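Local coordinates for iron Super-Oxide Dismutase (Plasmodium knowlesi, PDB 2AWP), which catalyses the dismutation of superoxide radicals to hydrogen peroxide and molecular oxygen, using a bound iron ion, at the interface of chains A and B. Numbering follows the deposited sequence. Chains: chain A/B, Iron Super-Oxide Dismutase.

The interface of chains A and B. Residues chain A 35, 66, 70, 121, 141-142, 160; chain B 119-121, 140.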
loop_
_atom_site.group_PDB
_atom_site.type_symbol
_atom_site.label_atom_id
_atom_site.label_comp_id
_atom_site.label_asym_id
_atom_site.label_seq_id
_atom_site.Cartn_x
_atom_site.Cartn_y
_atom_site.Cartn_z
ATOM N N TYR A 35 14.170 4.500 -3.840
ATOM C CA TYR A 35 13.501 5.530 -4.637
ATOM C C TYR A 35 14.507 6.519 -5.261
ATOM O O TYR A 35 14.315 6.943 -6.397
ATOM C CB TYR A 35 12.533 6.333 -3.797
ATOM C CG TYR A 35 11.321 5.572 -3.265
ATOM C CD1 TYR A 35 10.402 4.989 -4.137
ATOM C CD2 TYR A 35 11.063 5.530 -1.898
ATOM C CE1 TYR A 35 9.272 4.315 -3.664
ATOM C CE2 TYR A 35 9.925 4.853 -1.388
ATOM C CZ TYR A 35 9.035 4.263 -2.272
ATOM O OH TYR A 35 7.920 3.615 -1.774
ATOM N N ASN A 66 6.323 9.205 -9.058
ATOM C CA ASN A 66 6.195 8.289 -7.931
ATOM C C ASN A 66 7.504 8.224 -7.134
ATOM O O ASN A 66 7.498 8.379 -5.913
ATOM C CB ASN A 66 5.783 6.894 -8.411
ATOM C CG ASN A 66 4.318 6.828 -8.849
ATOM O OD1 ASN A 66 3.497 7.695 -8.527
ATOM N ND2 ASN A 66 3.995 5.790 -9.585
ATOM N N GLN A 70 8.113 10.200 -3.556
ATOM C CA GLN A 70 8.493 9.370 -2.424
ATOM C C GLN A 70 9.810 9.780 -1.764
ATOM O O GLN A 70 9.925 9.731 -0.533
ATOM C CB GLN A 70 8.495 7.884 -2.769
ATOM C CG GLN A 70 7.095 7.295 -2.963
ATOM C CD GLN A 70 6.278 7.231 -1.717
ATOM O OE1 GLN A 70 5.688 8.226 -1.306
ATOM N NE2 GLN A 70 6.191 6.026 -1.111
ATOM N N SER A 121 -1.988 2.387 0.472
ATOM C CA SER A 121 -0.719 3.092 0.721
ATOM C C SER A 121 -0.953 4.598 0.749
ATOM O O SER A 121 -1.680 5.104 -0.104
ATOM C CB SER A 121 0.294 2.746 -0.400
ATOM O OG SER A 121 0.616 1.342 -0.346
ATOM N N ASP A 141 -0.700 6.899 -1.994
ATOM C CA ASP A 141 0.543 6.446 -2.632
ATOM C C ASP A 141 1.700 7.459 -2.447
ATOM O O ASP A 141 2.173 7.624 -1.322
ATOM C CB ASP A 141 0.264 6.085 -4.108
ATOM C CG ASP A 141 -0.779 4.986 -4.245
ATOM O OD1 ASP A 141 -0.743 3.997 -3.507
ATOM O OD2 ASP A 141 -1.643 5.099 -5.104
ATOM N N ALA A 142 2.159 8.105 -3.522
ATOM C CA ALA A 142 3.266 9.092 -3.478
ATOM C C ALA A 142 2.776 10.549 -3.452
ATOM O O ALA A 142 3.583 11.502 -3.469
ATOM C CB ALA A 142 4.197 8.893 -4.650
ATOM N N TRP A 160 1.998 3.888 4.665
ATOM C CA TRP A 160 2.325 2.660 3.893
ATOM C C TRP A 160 2.610 1.539 4.904
ATOM O O TRP A 160 3.214 1.788 5.958
ATOM C CB TRP A 160 3.548 2.824 3.008
ATOM C CG TRP A 160 3.371 3.630 1.710
ATOM C CD1 TRP A 160 2.943 4.920 1.588
ATOM C CD2 TRP A 160 3.714 3.201 0.384
ATOM N NE1 TRP A 160 2.965 5.307 0.269
ATOM C CE2 TRP A 160 3.440 4.275 -0.489
ATOM C CE3 TRP A 160 4.160 1.989 -0.157
ATOM C CZ2 TRP A 160 3.599 4.173 -1.877
ATOM C CZ3 TRP A 160 4.337 1.892 -1.518
ATOM C CH2 TRP A 160 4.097 2.986 -2.369
ATOM N N PHE B 119 3.134 -0.203 -8.344
ATOM C CA PHE B 119 3.440 0.808 -7.329
ATOM C C PHE B 119 2.289 0.943 -6.341
ATOM O O PHE B 119 1.148 1.141 -6.755
ATOM C CB PHE B 119 3.734 2.178 -7.966
ATOM C CG PHE B 119 4.151 3.216 -6.963
ATOM C CD1 PHE B 119 5.401 3.154 -6.373
ATOM C CD2 PHE B 119 3.278 4.226 -6.574
ATOM C CE1 PHE B 119 5.799 4.083 -5.425
ATOM C CE2 PHE B 119 3.675 5.177 -5.623
ATOM C CZ PHE B 119 4.936 5.095 -5.048
ATOM N N GLY B 120 2.609 0.862 -5.056
ATOM C CA GLY B 120 1.618 0.954 -3.977
ATOM C C GLY B 120 0.912 -0.376 -3.824
ATOM O O GLY B 120 1.436 -1.416 -4.263
ATOM N N SER B 121 -0.289 -0.335 -3.242
ATOM C CA SER B 121 -1.060 -1.553 -2.968
ATOM C C SER B 121 -1.841 -1.955 -4.209
ATOM O O SER B 121 -2.384 -1.084 -4.915
ATOM C CB SER B 121 -2.004 -1.298 -1.781
ATOM O OG SER B 121 -1.271 -0.797 -0.663
ATOM N N HIS B 140 -5.336 -1.562 -8.802
ATOM C CA HIS B 140 -4.800 -0.823 -7.676
ATOM C C HIS B 140 -5.747 -0.987 -6.488
ATOM O O HIS B 140 -6.967 -1.097 -6.665
ATOM C CB HIS B 140 -4.630 0.644 -8.088
ATOM C CG HIS B 140 -3.687 1.413 -7.229
ATOM N ND1 HIS B 140 -2.378 1.017 -7.013
ATOM C CD2 HIS B 140 -3.851 2.572 -6.549
ATOM C CE1 HIS B 140 -1.791 1.885 -6.209
ATOM N NE2 HIS B 140 -2.660 2.839 -5.919
HETATM O O HOH W 1 -2.025 1.957 -2.524
#
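The loop that carries B:Phe119 to B:Ser121, ahead of strand 122-129, plugs into chain A at the two-fold dimer interface typical of iron superoxide dismutases. B:Phe119, with CG anti to its backbone N (chi1 -176°), pushes its ring between helix 62-79 and A:Trp160. A:Asn66 lies over one face, CB above the ring centre at 3.9 Å from the centroid and its amide stacked almost parallel to the ring. A:Trp160 meets the opposite face edge-on, CH2 at the rim and 3.5 Å from B:Phe119 CZ. A:Tyr35 CE1 and A:Gln70 CG close the far edge of the phenyl ring. These are the family's active-site tyrosine and glutamine: A:Gln70 NE2 gives a nearly straight hydrogen bond to A:Tyr35 OH (3.0 Å), both atoms over one indole face of A:Trp160, offset toward its rim. A:Ser121 CB packs over the centre of the other face, and NE1 donates in the ring plane to the A:Asp141 carbonyl O (2.9 Å). The A:Asp141 side chain reaches across: B:His140 NE2 donates a somewhat bent hydrogen bond to carboxylate OD2 (2.6 Å, 148° at H), tip to tip on the syn side, tilted from both carboxylate and imidazole planes. OD1 holds a water (2.6 Å) that also bridges A:Ser121 N and B:Ser121 N. Beside it A:Ser121 OG and B:Ser121 OG hydrogen-bond at 2.9 Å, joining equivalent residues near the symmetry axis. The phenylalanine plug and His140–Asp141 bond repeat with chains exchanged. A:Trp160 belongs to the DxWEHAYY motif carrying iron ligands A:Asp158 and A:His162; the partner's phenyl ring thus packs against the iron site's second shell, which the dimer contact probably steadies.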